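ORF14 (Streptomyces clavuligerus, PDB 2WPX) binds acetyl-CoA and, as a tandem GNAT protein of the clavulanic acid pathway, probably transfers acyl groups to a substrate. Local coordinates at residues 11-16 / 61-66; 23-28 / 41-46; 52-57 / 225-230; 84-89 / 120-125; 111-116 / 333-338. All coordinates share one frame; numbering follows the deposited sequence.

Contact 1 (11-16 / 61-66); sequences VPLAAN and DWVVRS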
# COMPACT_ATOMS: atom_id res chain seq x y z
N VAL A 11 13.97 -8.40 20.15
CA VAL A 11 13.92 -7.14 20.88
C VAL A 11 12.86 -6.27 20.18
O VAL A 11 12.79 -6.26 18.96
CB VAL A 11 15.33 -6.47 20.82
CG1 VAL A 11 16.00 -6.88 19.58
CG2 VAL A 11 15.26 -4.93 20.84
N PRO A 12 11.99 -5.61 20.94
CA PRO A 12 11.04 -4.73 20.29
C PRO A 12 11.76 -3.64 19.48
O PRO A 12 12.83 -3.17 19.84
CB PRO A 12 10.25 -4.12 21.45
CG PRO A 12 10.33 -5.11 22.53
CD PRO A 12 11.69 -5.79 22.37
N LEU A 13 11.13 -3.24 18.38
CA LEU A 13 11.56 -2.14 17.57
C LEU A 13 10.78 -0.85 17.98
O LEU A 13 9.60 -0.70 17.70
CB LEU A 13 11.32 -2.54 16.11
CG LEU A 13 11.55 -1.53 14.99
CD1 LEU A 13 12.90 -0.81 15.21
CD2 LEU A 13 11.49 -2.28 13.68
N ALA A 14 11.45 0.07 18.64
CA ALA A 14 10.88 1.29 19.18
C ALA A 14 11.60 2.46 18.52
O ALA A 14 12.81 2.40 18.29
CB ALA A 14 11.07 1.33 20.72
N ALA A 15 10.87 3.52 18.20
CA ALA A 15 11.41 4.59 17.38
C ALA A 15 12.42 5.47 18.10
O ALA A 15 13.17 6.18 17.45
CB ALA A 15 10.30 5.42 16.81
N ASN A 16 12.43 5.45 19.42
CA ASN A 16 13.41 6.20 20.21
C ASN A 16 14.77 5.49 20.31
O ASN A 16 15.75 6.06 20.80
CB ASN A 16 12.86 6.41 21.61
CG ASN A 16 12.10 5.19 22.11
OD1 ASN A 16 11.52 4.45 21.29
ND2 ASN A 16 12.07 4.97 23.42
N ASP A 61 5.91 -4.16 16.76
CA ASP A 61 7.09 -4.22 15.86
C ASP A 61 8.31 -4.84 16.52
O ASP A 61 8.66 -4.50 17.65
CB ASP A 61 7.44 -2.81 15.38
CG ASP A 61 6.33 -2.20 14.59
OD1 ASP A 61 5.62 -3.01 13.95
OD2 ASP A 61 6.15 -0.96 14.60
N TRP A 62 8.96 -5.76 15.83
CA TRP A 62 10.12 -6.42 16.40
C TRP A 62 11.29 -6.51 15.43
O TRP A 62 11.11 -6.55 14.20
CB TRP A 62 9.71 -7.82 16.77
CG TRP A 62 8.73 -7.84 17.89
CD1 TRP A 62 7.37 -7.60 17.83
CD2 TRP A 62 9.03 -8.12 19.24
NE1 TRP A 62 6.81 -7.74 19.08
CE2 TRP A 62 7.81 -8.05 19.97
CE3 TRP A 62 10.22 -8.46 19.91
CZ2 TRP A 62 7.75 -8.27 21.35
CZ3 TRP A 62 10.15 -8.71 21.27
CH2 TRP A 62 8.93 -8.60 21.98
N VAL A 63 12.50 -6.56 15.98
CA VAL A 63 13.63 -7.05 15.22
C VAL A 63 14.20 -8.31 15.82
O VAL A 63 13.94 -8.66 16.99
CB VAL A 63 14.75 -5.98 15.04
CG1 VAL A 63 14.27 -4.84 14.17
CG2 VAL A 63 15.27 -5.51 16.39
N VAL A 64 15.01 -9.01 15.03
CA VAL A 64 15.72 -10.16 15.59
C VAL A 64 17.24 -9.96 15.43
O VAL A 64 17.71 -9.49 14.38
CB VAL A 64 15.21 -11.52 15.07
CG1 VAL A 64 15.53 -11.72 13.59
CG2 VAL A 64 15.78 -12.65 15.94
N ARG A 65 17.98 -10.23 16.49
CA ARG A 65 19.41 -10.02 16.47
C ARG A 65 20.22 -11.31 16.56
O ARG A 65 19.82 -12.31 17.19
CB ARG A 65 19.81 -9.05 17.58
CG ARG A 65 19.19 -7.67 17.38
CD ARG A 65 19.94 -6.61 18.14
NE ARG A 65 19.98 -6.97 19.56
CZ ARG A 65 19.84 -6.10 20.55
NH1 ARG A 65 19.61 -4.80 20.31
NH2 ARG A 65 19.87 -6.54 21.78
N SER A 66 21.35 -11.30 15.88
CA SER A 66 22.25 -12.43 15.95
C SER A 66 23.63 -11.86 16.15
O SER A 66 24.12 -11.08 15.33
CB SER A 66 22.17 -13.29 14.67
OG SER A 66 23.09 -14.36 14.70

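Contact 2 (23-28 / 41-46); sequences QWLDLM and PCNVDM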
# COMPACT_ATOMS: atom_id res chain seq x y z
N GLN A 23 19.83 0.29 12.22
CA GLN A 23 19.98 -1.08 11.70
C GLN A 23 18.80 -1.60 10.93
O GLN A 23 18.97 -2.26 9.94
CB GLN A 23 20.37 -2.08 12.82
CG GLN A 23 21.92 -2.10 12.92
CD GLN A 23 22.44 -2.90 14.09
OE1 GLN A 23 22.19 -4.10 14.18
NE2 GLN A 23 23.20 -2.25 14.97
N TRP A 24 17.61 -1.36 11.41
CA TRP A 24 16.41 -1.77 10.69
C TRP A 24 16.30 -1.06 9.31
O TRP A 24 15.99 -1.69 8.26
CB TRP A 24 15.22 -1.45 11.57
CG TRP A 24 13.96 -1.69 10.99
CD1 TRP A 24 13.45 -2.88 10.65
CD2 TRP A 24 12.94 -0.71 10.74
NE1 TRP A 24 12.18 -2.72 10.14
CE2 TRP A 24 11.83 -1.39 10.22
CE3 TRP A 24 12.87 0.67 10.86
CZ2 TRP A 24 10.65 -0.73 9.83
CZ3 TRP A 24 11.69 1.32 10.51
CH2 TRP A 24 10.61 0.62 9.96
N LEU A 25 16.57 0.24 9.32
CA LEU A 25 16.56 1.06 8.10
C LEU A 25 17.56 0.44 7.11
O LEU A 25 17.20 0.19 5.93
CB LEU A 25 16.90 2.53 8.43
CG LEU A 25 15.88 3.34 9.24
CD1 LEU A 25 16.32 4.77 9.43
CD2 LEU A 25 14.55 3.31 8.48
N ASP A 26 18.78 0.15 7.59
CA ASP A 26 19.79 -0.53 6.80
C ASP A 26 19.43 -1.93 6.31
O ASP A 26 19.71 -2.30 5.19
CB ASP A 26 21.07 -0.61 7.60
CG ASP A 26 21.67 0.75 7.81
OD1 ASP A 26 22.54 0.91 8.71
OD2 ASP A 26 21.23 1.67 7.08
N LEU A 27 18.86 -2.75 7.17
CA LEU A 27 18.39 -4.03 6.72
C LEU A 27 17.46 -3.85 5.53
O LEU A 27 17.51 -4.62 4.56
CB LEU A 27 17.61 -4.68 7.85
CG LEU A 27 16.85 -5.97 7.54
CD1 LEU A 27 17.89 -7.05 7.37
CD2 LEU A 27 15.85 -6.32 8.65
N MET A 28 16.57 -2.86 5.60
CA MET A 28 15.60 -2.69 4.53
C MET A 28 16.28 -2.21 3.24
O MET A 28 16.04 -2.78 2.16
CB MET A 28 14.42 -1.77 4.93
CG MET A 28 13.41 -2.47 5.83
SD MET A 28 12.04 -1.38 6.25
CE MET A 28 12.90 -0.10 7.16
N PRO A 41 13.16 2.25 0.20
CA PRO A 41 12.49 2.65 1.43
C PRO A 41 12.91 4.05 1.69
O PRO A 41 14.05 4.36 1.48
CB PRO A 41 13.09 1.73 2.48
CG PRO A 41 13.55 0.55 1.72
CD PRO A 41 14.05 1.10 0.40
N CYS A 42 11.94 4.90 2.02
CA CYS A 42 12.20 6.26 2.51
C CYS A 42 12.24 6.21 4.05
O CYS A 42 11.27 5.84 4.72
CB CYS A 42 11.08 7.18 2.03
SG CYS A 42 10.98 8.74 2.85
N ASN A 43 13.38 6.60 4.60
CA ASN A 43 13.59 6.62 6.05
C ASN A 43 12.65 7.48 6.84
O ASN A 43 12.25 7.12 7.94
CB ASN A 43 15.05 6.96 6.34
CG ASN A 43 15.97 5.83 5.89
OD1 ASN A 43 15.48 4.78 5.56
ND2 ASN A 43 17.26 6.03 5.88
N VAL A 44 12.29 8.64 6.29
CA VAL A 44 11.22 9.44 6.86
C VAL A 44 9.92 8.65 6.95
O VAL A 44 9.33 8.51 8.04
CB VAL A 44 11.06 10.75 6.06
CG1 VAL A 44 9.87 11.66 6.63
CG2 VAL A 44 12.45 11.51 6.09
N ASP A 45 9.48 8.12 5.81
CA ASP A 45 8.31 7.24 5.77
C ASP A 45 8.42 6.11 6.80
O ASP A 45 7.51 5.89 7.63
CB ASP A 45 8.17 6.70 4.35
CG ASP A 45 6.97 5.82 4.16
OD1 ASP A 45 7.04 4.96 3.26
OD2 ASP A 45 5.94 6.00 4.86
N MET A 46 9.54 5.38 6.77
CA MET A 46 9.64 4.19 7.63
C MET A 46 9.60 4.51 9.13
O MET A 46 8.89 3.86 9.88
CB MET A 46 10.87 3.35 7.32
CG MET A 46 10.86 2.66 5.97
SD MET A 46 9.38 1.77 5.40
CE MET A 46 8.99 0.82 6.77
O HOH W 1 16.53 2.59 4.49

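Contact 3 (52-57 / 225-230); sequences FAPPAT and ETMRVG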
# COMPACT_ATOMS: atom_id res chain seq x y z
N PHE A 52 3.26 6.45 13.91
CA PHE A 52 1.96 6.88 13.42
C PHE A 52 1.30 5.76 12.67
O PHE A 52 1.63 5.51 11.52
CB PHE A 52 2.11 8.07 12.49
CG PHE A 52 2.89 9.18 13.08
CD1 PHE A 52 4.17 9.45 12.66
CD2 PHE A 52 2.33 9.99 14.07
CE1 PHE A 52 4.89 10.54 13.23
CE2 PHE A 52 3.03 11.03 14.62
CZ PHE A 52 4.32 11.31 14.20
N ALA A 53 0.37 5.09 13.33
CA ALA A 53 -0.23 3.95 12.76
C ALA A 53 -1.53 4.39 12.11
O ALA A 53 -2.07 5.49 12.38
CB ALA A 53 -0.48 2.86 13.83
N PRO A 54 -2.05 3.51 11.25
CA PRO A 54 -3.33 3.78 10.60
C PRO A 54 -4.39 3.69 11.66
O PRO A 54 -4.16 3.14 12.78
CB PRO A 54 -3.51 2.64 9.59
CG PRO A 54 -2.40 1.57 9.91
CD PRO A 54 -1.38 2.28 10.82
N PRO A 55 -5.55 4.25 11.32
CA PRO A 55 -6.66 4.38 12.17
C PRO A 55 -7.05 3.07 12.84
O PRO A 55 -7.07 2.00 12.22
CB PRO A 55 -7.74 4.88 11.21
CG PRO A 55 -6.92 5.71 10.24
CD PRO A 55 -5.77 4.92 10.02
N ALA A 56 -7.40 3.21 14.12
CA ALA A 56 -7.89 2.11 14.91
C ALA A 56 -7.02 0.91 14.67
O ALA A 56 -7.50 -0.18 14.49
CB ALA A 56 -9.35 1.78 14.52
N THR A 57 -5.71 1.10 14.66
CA THR A 57 -4.91 -0.06 14.59
C THR A 57 -3.71 0.06 15.49
O THR A 57 -3.10 1.15 15.59
CB THR A 57 -4.64 -0.42 13.14
OG1 THR A 57 -3.41 0.15 12.72
CG2 THR A 57 -5.73 0.10 12.28
N GLU A 225 -4.87 10.97 6.91
CA GLU A 225 -4.12 12.17 6.57
C GLU A 225 -3.00 12.46 7.56
O GLU A 225 -1.91 12.77 7.15
CB GLU A 225 -5.03 13.39 6.47
CG GLU A 225 -6.10 13.28 5.43
CD GLU A 225 -6.92 14.53 5.24
OE1 GLU A 225 -7.38 14.72 4.12
OE2 GLU A 225 -7.11 15.32 6.22
N THR A 226 -3.28 12.38 8.86
CA THR A 226 -2.24 12.68 9.85
C THR A 226 -1.11 11.64 9.86
O THR A 226 0.04 12.01 10.05
CB THR A 226 -2.77 12.94 11.30
OG1 THR A 226 -3.21 11.71 11.90
CG2 THR A 226 -3.91 13.94 11.27
N MET A 227 -1.46 10.36 9.62
CA MET A 227 -0.48 9.29 9.52
C MET A 227 0.51 9.56 8.36
O MET A 227 1.72 9.45 8.54
CB MET A 227 -1.16 7.92 9.37
CG MET A 227 -0.25 6.80 8.97
SD MET A 227 -1.12 5.38 8.32
CE MET A 227 -1.65 6.07 6.75
N ARG A 228 -0.03 9.95 7.22
CA ARG A 228 0.70 10.35 6.05
C ARG A 228 1.66 11.49 6.29
O ARG A 228 2.80 11.45 5.90
CB ARG A 228 -0.29 10.79 4.97
CG ARG A 228 -0.36 9.88 3.82
CD ARG A 228 -1.69 9.23 3.69
NE ARG A 228 -1.80 8.38 2.50
CZ ARG A 228 -2.71 7.41 2.36
NH1 ARG A 228 -3.57 7.16 3.35
NH2 ARG A 228 -2.75 6.69 1.24
N VAL A 229 1.17 12.54 6.93
CA VAL A 229 1.96 13.72 7.17
C VAL A 229 3.08 13.35 8.09
O VAL A 229 4.20 13.78 7.85
CB VAL A 229 1.13 14.91 7.79
CG1 VAL A 229 2.03 16.05 8.12
CG2 VAL A 229 0.04 15.40 6.81
N GLY A 230 2.79 12.54 9.12
CA GLY A 230 3.82 12.09 10.05
C GLY A 230 4.88 11.23 9.35
O GLY A 230 6.05 11.20 9.73

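Contact 4 (84-89 / 120-125); sequences TARVDQ and TLTATV. With GOL (glycerol), chain D.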
# COMPACT_ATOMS: atom_id res chain seq x y z
N THR A 84 -8.08 -10.79 13.51
CA THR A 84 -6.95 -10.94 12.59
C THR A 84 -5.67 -10.25 13.04
O THR A 84 -5.69 -9.21 13.70
CB THR A 84 -7.35 -10.28 11.25
OG1 THR A 84 -8.10 -11.24 10.49
CG2 THR A 84 -6.14 -9.91 10.49
N ALA A 85 -4.54 -10.81 12.66
CA ALA A 85 -3.28 -10.12 12.78
C ALA A 85 -2.60 -10.15 11.42
O ALA A 85 -2.38 -11.24 10.86
CB ALA A 85 -2.43 -10.78 13.79
N ARG A 86 -2.25 -8.97 10.92
CA ARG A 86 -1.70 -8.83 9.61
C ARG A 86 -0.16 -8.65 9.64
O ARG A 86 0.37 -7.79 10.37
CB ARG A 86 -2.31 -7.63 8.94
CG ARG A 86 -1.54 -7.25 7.72
CD ARG A 86 -2.36 -6.35 6.81
NE ARG A 86 -3.27 -5.46 7.54
CZ ARG A 86 -2.93 -4.24 7.97
NH1 ARG A 86 -1.68 -3.83 7.75
NH2 ARG A 86 -3.81 -3.45 8.61
N VAL A 87 0.54 -9.43 8.82
CA VAL A 87 1.98 -9.32 8.76
C VAL A 87 2.40 -8.20 7.86
O VAL A 87 2.38 -8.35 6.67
CB VAL A 87 2.66 -10.65 8.32
CG1 VAL A 87 4.17 -10.48 8.29
CG2 VAL A 87 2.28 -11.75 9.32
N ASP A 88 2.78 -7.05 8.42
CA ASP A 88 3.09 -5.93 7.56
C ASP A 88 4.54 -6.02 7.11
O ASP A 88 4.91 -5.38 6.13
CB ASP A 88 2.85 -4.62 8.25
CG ASP A 88 1.45 -4.09 8.01
OD1 ASP A 88 1.13 -3.07 8.65
OD2 ASP A 88 0.68 -4.63 7.16
N GLN A 89 5.33 -6.82 7.82
CA GLN A 89 6.71 -7.04 7.45
C GLN A 89 7.24 -8.31 8.07
O GLN A 89 7.14 -8.50 9.29
CB GLN A 89 7.63 -5.84 7.80
CG GLN A 89 9.09 -6.06 7.42
CD GLN A 89 10.01 -4.90 7.85
OE1 GLN A 89 10.51 -4.12 7.01
NE2 GLN A 89 10.22 -4.75 9.14
N THR A 120 -6.12 -15.52 13.53
CA THR A 120 -5.69 -15.66 12.12
C THR A 120 -4.54 -14.67 11.79
O THR A 120 -4.54 -13.50 12.22
CB THR A 120 -6.86 -15.44 11.13
OG1 THR A 120 -7.82 -16.48 11.26
CG2 THR A 120 -6.38 -15.47 9.72
N LEU A 121 -3.56 -15.16 11.05
CA LEU A 121 -2.46 -14.34 10.60
C LEU A 121 -2.65 -14.19 9.09
O LEU A 121 -2.98 -15.15 8.40
CB LEU A 121 -1.20 -15.09 10.90
CG LEU A 121 -0.01 -14.45 11.56
CD1 LEU A 121 -0.29 -13.21 12.43
CD2 LEU A 121 0.69 -15.56 12.33
N THR A 122 -2.54 -12.97 8.57
CA THR A 122 -2.72 -12.77 7.12
C THR A 122 -1.56 -12.02 6.55
O THR A 122 -0.83 -11.29 7.26
CB THR A 122 -4.05 -12.03 6.69
OG1 THR A 122 -3.96 -10.65 7.03
CG2 THR A 122 -5.30 -12.64 7.35
N ALA A 123 -1.39 -12.17 5.26
CA ALA A 123 -0.18 -11.78 4.62
C ALA A 123 -0.40 -11.51 3.14
O ALA A 123 -1.19 -12.19 2.49
CB ALA A 123 0.89 -12.91 4.81
N THR A 124 0.31 -10.52 2.63
CA THR A 124 0.42 -10.28 1.22
C THR A 124 1.77 -10.80 0.66
O THR A 124 2.85 -10.43 1.13
CB THR A 124 0.27 -8.83 0.89
OG1 THR A 124 -0.94 -8.35 1.48
CG2 THR A 124 0.16 -8.66 -0.58
N VAL A 125 1.71 -11.66 -0.35
CA VAL A 125 2.90 -12.30 -0.83
C VAL A 125 3.12 -11.86 -2.23
O VAL A 125 2.18 -11.81 -3.05
CB VAL A 125 2.76 -13.82 -0.78
CG1 VAL A 125 4.04 -14.45 -1.31
CG2 VAL A 125 2.41 -14.29 0.68
C1 GOL D . 6.78 -8.72 4.62
O1 GOL D . 8.01 -8.20 4.12
C2 GOL D . 5.64 -9.05 3.60
O2 GOL D . 5.19 -7.85 3.01
C3 GOL D . 4.50 -9.75 4.40
O3 GOL D . 3.13 -9.45 4.09

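Contact 5 (111-116 / 333-338); sequences ELARKH and AEAGPS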
# COMPACT_ATOMS: atom_id res chain seq x y z
N GLU A 111 2.86 -16.51 17.95
CA GLU A 111 2.85 -16.18 19.37
C GLU A 111 2.29 -14.75 19.69
O GLU A 111 1.49 -14.57 20.62
CB GLU A 111 4.27 -16.32 19.91
CG GLU A 111 4.40 -16.22 21.40
CD GLU A 111 5.71 -16.86 21.87
OE1 GLU A 111 6.79 -16.23 21.68
OE2 GLU A 111 5.66 -17.98 22.45
N LEU A 112 2.71 -13.74 18.90
CA LEU A 112 2.23 -12.34 19.09
C LEU A 112 0.73 -12.26 18.75
O LEU A 112 -0.04 -11.67 19.49
CB LEU A 112 3.01 -11.36 18.22
CG LEU A 112 4.47 -11.11 18.63
CD1 LEU A 112 5.11 -10.14 17.60
CD2 LEU A 112 4.63 -10.61 20.15
N ALA A 113 0.32 -12.94 17.69
CA ALA A 113 -1.11 -12.98 17.34
C ALA A 113 -1.92 -13.56 18.46
O ALA A 113 -3.01 -13.07 18.77
CB ALA A 113 -1.35 -13.74 16.08
N ARG A 114 -1.39 -14.62 19.06
CA ARG A 114 -2.05 -15.30 20.13
C ARG A 114 -2.11 -14.42 21.40
O ARG A 114 -3.09 -14.38 22.12
CB ARG A 114 -1.33 -16.62 20.41
CG ARG A 114 -2.10 -17.80 19.96
CD ARG A 114 -1.31 -19.08 19.70
NE ARG A 114 -0.02 -19.18 20.34
CZ ARG A 114 1.06 -19.72 19.74
NH1 ARG A 114 0.96 -20.16 18.50
NH2 ARG A 114 2.22 -19.80 20.35
N LYS A 115 -1.05 -13.67 21.65
CA LYS A 115 -1.02 -12.78 22.82
C LYS A 115 -2.13 -11.70 22.69
O LYS A 115 -2.73 -11.28 23.68
CB LYS A 115 0.37 -12.16 22.94
CG LYS A 115 0.47 -11.13 23.98
CD LYS A 115 1.84 -10.51 23.99
CE LYS A 115 1.97 -9.51 22.88
NZ LYS A 115 2.85 -8.46 23.48
N HIS A 116 -2.38 -11.29 21.45
CA HIS A 116 -3.37 -10.29 21.11
C HIS A 116 -4.77 -10.87 20.78
O HIS A 116 -5.62 -10.16 20.23
CB HIS A 116 -2.88 -9.51 19.89
CG HIS A 116 -1.75 -8.56 20.17
ND1 HIS A 116 -1.93 -7.41 20.90
CD2 HIS A 116 -0.46 -8.58 19.79
CE1 HIS A 116 -0.79 -6.76 20.97
NE2 HIS A 116 0.12 -7.43 20.29
N ALA A 333 -3.31 -17.90 7.66
CA ALA A 333 -2.76 -19.00 8.45
C ALA A 333 -3.40 -19.02 9.82
O ALA A 333 -3.78 -17.98 10.34
CB ALA A 333 -1.28 -18.85 8.61
N GLU A 334 -3.53 -20.21 10.39
CA GLU A 334 -3.89 -20.34 11.80
C GLU A 334 -2.76 -19.85 12.76
O GLU A 334 -1.55 -20.13 12.59
CB GLU A 334 -4.34 -21.77 12.12
CG GLU A 334 -5.69 -22.15 11.49
CD GLU A 334 -6.22 -23.50 12.01
OE1 GLU A 334 -5.76 -24.54 11.53
OE2 GLU A 334 -7.08 -23.53 12.91
N ALA A 335 -3.16 -19.09 13.76
CA ALA A 335 -2.29 -18.64 14.81
C ALA A 335 -2.01 -19.76 15.82
O ALA A 335 -0.89 -19.91 16.29
CB ALA A 335 -2.96 -17.45 15.54
N GLY A 336 -3.04 -20.52 16.17
CA GLY A 336 -3.01 -21.39 17.38
C GLY A 336 -2.67 -22.78 16.92
O GLY A 336 -2.55 -22.98 15.70
N PRO A 337 -2.57 -23.77 17.84
CA PRO A 337 -2.85 -23.84 19.30
C PRO A 337 -2.08 -22.94 20.29
O PRO A 337 -2.71 -22.21 21.09
CB PRO A 337 -2.56 -25.32 19.65
CG PRO A 337 -2.36 -26.05 18.38
CD PRO A 337 -2.37 -25.10 17.24
N SER A 338 -0.74 -23.02 20.30
CA SER A 338 0.04 -22.47 21.44
C SER A 338 1.39 -23.20 21.66
O SER A 338 1.47 -24.26 22.30
CB SER A 338 -0.82 -22.50 22.72
OG SER A 338 -0.15 -21.94 23.84
O HOH W 2 0.57 -18.64 23.15

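Contact 1 (11-16 / 61-66)
In Trp62, chi1 of -67° sets CG anti to the carbonyl carbon, and chi2 of 79° turns the indole so that its six-membered ring lies alongside Pro12. Val63 has CG2 between its backbone N and carbonyl carbon, where this methyl meets CG1 of Val11 at 3.5 Å. Both placements belong to the margin of the N-terminal GNAT unit, where the short outer strand 9-12 runs antiparallel to strand 57-66. Val11 and Val63 form a hydrogen-bonded pair: Val11 N donates to Val63 O at 3.2 Å, and Val63 N answers to Val11 O at 3.0 Å. Pro12 and Trp62 are the non-hydrogen-bonded pair that follows. Here CG of Pro12 stands over a face of the indole, 4.0 Å from the centroid of its six-membered ring, a CH-pi contact. Past the end of the strand, Leu13 N still reaches Asp61 O at 2.9 Å; the N-H points almost straight at the oxygen (173°), although the donor stands above the carbonyl plane. Leu13 CD2 crosses to Val63 CG1 at 3.8 Å, beside Trp24 of helix 18-33. Val11 CG1 also lies over one face of the Arg65 guanidinium. The polar ends of Asp61, Trp62 and Arg65 are engaged by Arg75, Asp60 and Glu9; across this contact the side chains meet mainly through nonpolar groups, with one methyl over a guanidinium face, while backbone bonds set the register.

Contact 2 (23-28 / 41-46)
Pro41 puts its ring CG 4.1 Å from Met28 CB, opening the face along which two successive helices of the N-terminal GNAT unit, 18-33 and 43-51, pack together. Cys42 follows at the N-cap of the second helix and turns away from the first: its SG accepts a nearly straight bond (176°) from Asp45 N. Asn43 then sets its amide obliquely against Leu25. OD1 touches Leu25 CD2 at 3.4 Å, while CG lies close to the other methyl, CD1. The same oxygen receives a bond from a water at 2.7 Å, and that water also donates to Leu25 O, so a single solvent molecule ties the amide to the backbone of the facing helix. Asp45 points elsewhere, to salt bridges with Arg231 and Arg233. Met46 closes the series. Bent at both chi2 (-47°) and chi3 (-48°), it folds compactly and meets Met28 tip to tip, with Met28 CE 3.6 Å from Met46 CG. Met28 CE itself lies 3.4 Å above the plane of the Trp24 ring, over its centre. Two thioethers and an indole thus interlock without any direct hydrogen bond between the helices. Trp24 crosses Met46 at about a right angle: its CH2 is 3.6 Å from Met46 CE, and Met46 O lies in the ring plane at the indole edge.

Contact 3 (52-57 / 225-230)
This is an interface between the two halves of a tandem protein, partly open to solvent: Phe52, Ala53 and Pro54, on the loop that leads from helix 43-51 to strand 57-66 in the N-terminal GNAT unit, meet Met227 and Gly230 near the end of helix 222-230, in the second GNAT region. No hydrogen bond passes between the segments, and the fit rests on two nonpolar groups. The first is the Phe52 ring, which receives Gly230 over one face. Gly230 CA lies 4.0 Å from the ring centroid, 28° off the ring normal, a CH-pi contact in which the glycine backbone itself approaches the aromatic surface; CD1 and CE1 of Phe52 both come to 3.7 Å from Gly230 CA. A CB on Gly230 would fall about 2.6 Å from Phe52 CD1, so this close approach depends on the absence of a side chain. The second is Met227, a buried side chain whose CG is anti to the backbone N (chi1 168°). That methylene touches Phe52 O at 3.4 Å. Further out, SD meets the Pro54 backbone and ring, 3.6 Å from CA and 3.9 Å from CB of Pro54. Neighbouring parts of the loop extend the same seam, since Pro55 packs on Gln223 and Phe224 of the helix, while the backbone of Ala56 is hydrogen-bonded to Asp80 in its own unit. Chemically the junction is one of shape: an aromatic face on a glycine and a sulfur on a proline hold these two segments together by dispersion and close fit, with no directional polar bond between them.

Contact 4 (84-89 / 120-125)
Val87 N donates to Thr122 O at 2.8 Å in the last hydrogen bond between two parallel strands that then part, and a glycerol hydroxyl, probably from the crystallisation liquor, sits where they open. Its O3 lies 2.9 Å from Val87 O and 3.1 Å from Thr124 O, two acceptors that compete for its one proton, and Thr124 N adds a weak bond to it. The short strand segments are twisted by 31° against each other, and a classic beta bulge at Asp88 and Gln89, opposite Arg75, takes the first strand round a corner. Before the parting the ladder is regular: Ala85 N donates to Thr120 O at 2.7 Å, and Thr122 N to Ala85 O at 2.9 Å. Leu121 and Ala85 share one face of the sheet, where Leu121 CD1 touches Ala85 CB at 3.5 Å beneath helix 101-115, the connection of this beta-alpha-beta unit. On the other face lie Thr84, Thr120, Arg86 and Thr122, with Thr122 OG1 beside Arg86 CB. The guanidinium bends back to its own strand, NH1 meeting Asp88 OD2 on the syn side at 2.6 Å in a salt bridge. Parted strands at this place are a hallmark of the GNAT fold, whose V-shaped opening admits the pantetheine arm of the cofactor; here the bound acetyl-CoA touches Ala123. Backbone groups that would otherwise pair across the ladder are thereby turned to small-molecule partners, as the glycerol oxygen between Val87 and Thr124 illustrates.

Contact 5 (111-116 / 333-338)
Arg114 reaches Ala335 O and so fastens the C-terminal tail of the chain to the end of helix 101-115, the helix of the N-terminal unit's beta-alpha-beta crossover, just after strand 323-334 has run out. Its conformation is not a relaxed one. Chi1 (-108°) lies away from any staggered position, and the chain bends again at chi3, nearly eclipsed at 21°, which sets NE relative to CB. The resulting guanidinium is enclosed on several sides. At its edge, near its plane, NH1 donates to Ala335 O at 2.9 Å, with the donor tilted somewhat from the carbonyl plane. Over one face lies Ser338 CA, 3.3 Å above the plane and close to its centre, while Glu111 CA covers the opposite face, displaced toward the rim. The flat cation is thus sandwiched between its own helix and the last modelled residue of the tail. Its aliphatic portion is used too: Arg114 CD packs on Gly336 CA at 3.7 Å. The peptide bond before Pro337 is cis, in the stretch of tail that passes the side chain. One turn of helix away, Arg110 reaches the same tail, giving a hydrogen bond to Glu334 O and a weak one to Gly336 O, so two arginines bind its carbonyls. A small apolar contact also joins helix and tail, with Ala113 CB 4.1 Å from Ala335 CB. The N-H of Arg114 NE is taken by a water at 2.9 Å, which is in turn weakly bonded to Ser338 OG.

Overall arrangement
Contacts 1, 2 and 4 lie within the N-terminal unit that holds acetyl-CoA, and contact 5 ties the chain's C-terminal tail to it; contact 3 joins this unit to the second GNAT region. Contact 2 is nested within the loop closed by contact 1, and the two meet where Leu13 CD2 packs 3.6 Å from Trp24 CE2. Contacts 4 and 5, whose centres are about 12 Å apart, adjoin at Leu121 O and Ala333 N, 2.9 Å apart and probably hydrogen-bonded. Trp62 of contact 1 packs on Leu112 of contact 5. Nearest the cofactor is contact 4: its Ala123 touches acetyl-CoA, while the Met28 side chain of contact 2 remains about 9 Å away.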